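Local coordinates for protein yeast glycogen phosphorylase (Saccharomyces cerevisiae, PDB 1YGP) that is a two-lobed, dimeric enzyme of the carbohydrate phosphorylase family (GT-B clan) that carries pyridoxal-5'-phosphate, at residues E225-V230 with R256-A261. Numbering follows the deposited sequence.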
loop_
_atom_site.group_PDB
_atom_site.type_symbol
_atom_site.label_atom_id
_atom_site.label_comp_id
_atom_site.label_asym_id
_atom_site.label_seq_id
_atom_site.Cartn_x
_atom_site.Cartn_y
_atom_site.Cartn_z
ATOM N N GLU A 225 5.014 8.744 12.175
ATOM C CA GLU A 225 5.544 9.272 13.416
ATOM C C GLU A 225 4.736 8.803 14.627
ATOM O O GLU A 225 5.282 8.480 15.675
ATOM C CB GLU A 225 5.503 10.783 13.382
ATOM C CG GLU A 225 6.287 11.492 12.291
ATOM C CD GLU A 225 5.545 11.652 10.978
ATOM O OE1 GLU A 225 5.627 10.774 10.122
ATOM O OE2 GLU A 225 4.882 12.663 10.797
ATOM N N VAL A 226 3.415 8.720 14.542
ATOM C CA VAL A 226 2.575 8.338 15.660
ATOM C C VAL A 226 2.443 6.835 15.628
ATOM O O VAL A 226 1.670 6.322 14.821
ATOM C CB VAL A 226 1.200 9.048 15.495
ATOM C CG1 VAL A 226 0.218 8.646 16.568
ATOM C CG2 VAL A 226 1.398 10.548 15.659
ATOM N N GLN A 227 3.214 6.114 16.439
ATOM C CA GLN A 227 3.103 4.658 16.594
ATOM C C GLN A 227 2.827 4.246 18.039
ATOM O O GLN A 227 3.753 4.253 18.847
ATOM C CB GLN A 227 4.373 3.988 16.162
ATOM C CG GLN A 227 4.562 4.113 14.674
ATOM C CD GLN A 227 5.842 3.460 14.193
ATOM O OE1 GLN A 227 6.379 2.519 14.780
ATOM N NE2 GLN A 227 6.402 3.950 13.105
ATOM N N ILE A 228 1.609 3.909 18.455
ATOM C CA ILE A 228 1.278 3.518 19.836
ATOM C C ILE A 228 1.498 2.010 19.991
ATOM O O ILE A 228 0.986 1.307 19.124
ATOM C CB ILE A 228 -0.221 3.802 20.184
ATOM C CG1 ILE A 228 -0.764 5.166 19.738
ATOM C CG2 ILE A 228 -0.304 3.724 21.684
ATOM C CD1 ILE A 228 -0.154 6.402 20.417
ATOM N N PRO A 229 2.218 1.406 20.951
ATOM C CA PRO A 229 2.153 -0.036 21.290
ATOM C C PRO A 229 0.872 -0.446 22.021
ATOM O O PRO A 229 0.359 0.309 22.860
ATOM C CB PRO A 229 3.371 -0.295 22.135
ATOM C CG PRO A 229 4.313 0.811 21.705
ATOM C CD PRO A 229 3.375 2.009 21.595
ATOM N N VAL A 230 0.330 -1.630 21.744
ATOM C CA VAL A 230 -0.930 -2.102 22.302
ATOM C C VAL A 230 -0.624 -3.534 22.701
ATOM O O VAL A 230 0.046 -4.245 21.949
ATOM C CB VAL A 230 -2.035 -2.023 21.215
ATOM C CG1 VAL A 230 -3.275 -2.769 21.657
ATOM C CG2 VAL A 230 -2.461 -0.582 21.003
ATOM N N ARG A 256 2.452 -7.658 21.591
ATOM C CA ARG A 256 2.384 -6.214 21.433
ATOM C C ARG A 256 2.278 -5.975 19.958
ATOM O O ARG A 256 2.987 -6.625 19.192
ATOM C CB ARG A 256 3.619 -5.427 21.870
ATOM C CG ARG A 256 4.137 -5.575 23.309
ATOM C CD ARG A 256 5.001 -4.386 23.762
ATOM N NE ARG A 256 5.774 -3.807 22.664
ATOM C CZ ARG A 256 6.351 -2.600 22.744
ATOM N NH1 ARG A 256 6.278 -1.846 23.849
ATOM N NH2 ARG A 256 6.926 -2.096 21.649
ATOM N N VAL A 257 1.384 -5.100 19.548
ATOM C CA VAL A 257 1.214 -4.755 18.148
ATOM C C VAL A 257 1.412 -3.258 18.099
ATOM O O VAL A 257 1.565 -2.646 19.176
ATOM C CB VAL A 257 -0.186 -5.111 17.633
ATOM C CG1 VAL A 257 -0.289 -6.608 17.525
ATOM C CG2 VAL A 257 -1.277 -4.650 18.590
ATOM N N LEU A 258 1.438 -2.646 16.918
ATOM C CA LEU A 258 1.640 -1.218 16.858
ATOM C C LEU A 258 0.481 -0.573 16.174
ATOM O O LEU A 258 -0.021 -1.147 15.209
ATOM C CB LEU A 258 2.863 -0.839 16.081
ATOM C CG LEU A 258 4.201 -1.107 16.705
ATOM C CD1 LEU A 258 5.244 -0.449 15.834
ATOM C CD2 LEU A 258 4.304 -0.508 18.093
ATOM N N ALA A 259 0.067 0.602 16.637
ATOM C CA ALA A 259 -1.037 1.315 16.036
ATOM C C ALA A 259 -0.387 2.510 15.358
ATOM O O ALA A 259 0.314 3.294 16.001
ATOM C CB ALA A 259 -1.986 1.779 17.104
ATOM N N VAL A 260 -0.521 2.650 14.052
ATOM C CA VAL A 260 0.055 3.767 13.338
ATOM C C VAL A 260 -1.165 4.557 12.898
ATOM O O VAL A 260 -2.129 3.958 12.390
ATOM C CB VAL A 260 0.868 3.204 12.156
ATOM C CG1 VAL A 260 1.354 4.288 11.210
ATOM C CG2 VAL A 260 2.058 2.469 12.747
ATOM N N ALA A 261 -1.152 5.869 13.128
ATOM C CA ALA A 261 -2.248 6.750 12.763
ATOM C C ALA A 261 -2.219 7.207 11.319
ATOM O O ALA A 261 -1.145 7.320 10.699
ATOM C CB ALA A 261 -2.228 7.999 13.602
#
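I228 and A259 are joined by two backbone hydrogen bonds, A259 N giving one to I228 O at 2.7 Å and I228 N one to A259 O at 2.8 Å. Two residues along, V230 and V257 repeat this double link, and their bonds together with a weak one from A261 N to V226 O (3.3 Å) make 225-230 and 256-261 a worked example of antiparallel pairing. Between these rungs lie the non-hydrogen-bonded pairs Q227-V260 and P229-L258, where CA-H...O contacts fill in. P229, which has no N-H to offer, stands at such a position, so the ladder runs past it unbroken.

The face bearing Q227, P229, L258 and V260 is the more solvent-exposed. Here P229 CB lies over one face of the R256 guanidinium, displaced toward the rim of that group, 3.7 Å from NH1; the bend at chi3 (-33°) turns the arginine chain beyond CD. L258 CD2 meets P229 CG obliquely at 3.8 Å. Q227 runs alongside V260, CG to CG2 at 3.6 Å, and its amide NE2 is hydrogen-bonded to N224 O.

On the buried face, formed by I228, V230, V257 and A259, V257 CG2 sits between its own backbone N and carbonyl carbon, where it packs on V230 CB at 3.8 Å. V257 and A259 rest on F334, and I228 on H341, both residues of helix 322-350. Strand 221-232 forms one edge of the mixed sheet within this chain, and strand 255-267 joins it to strand 274-284, whose R283 and Q281 form backbone hydrogen bonds with L258 and V260.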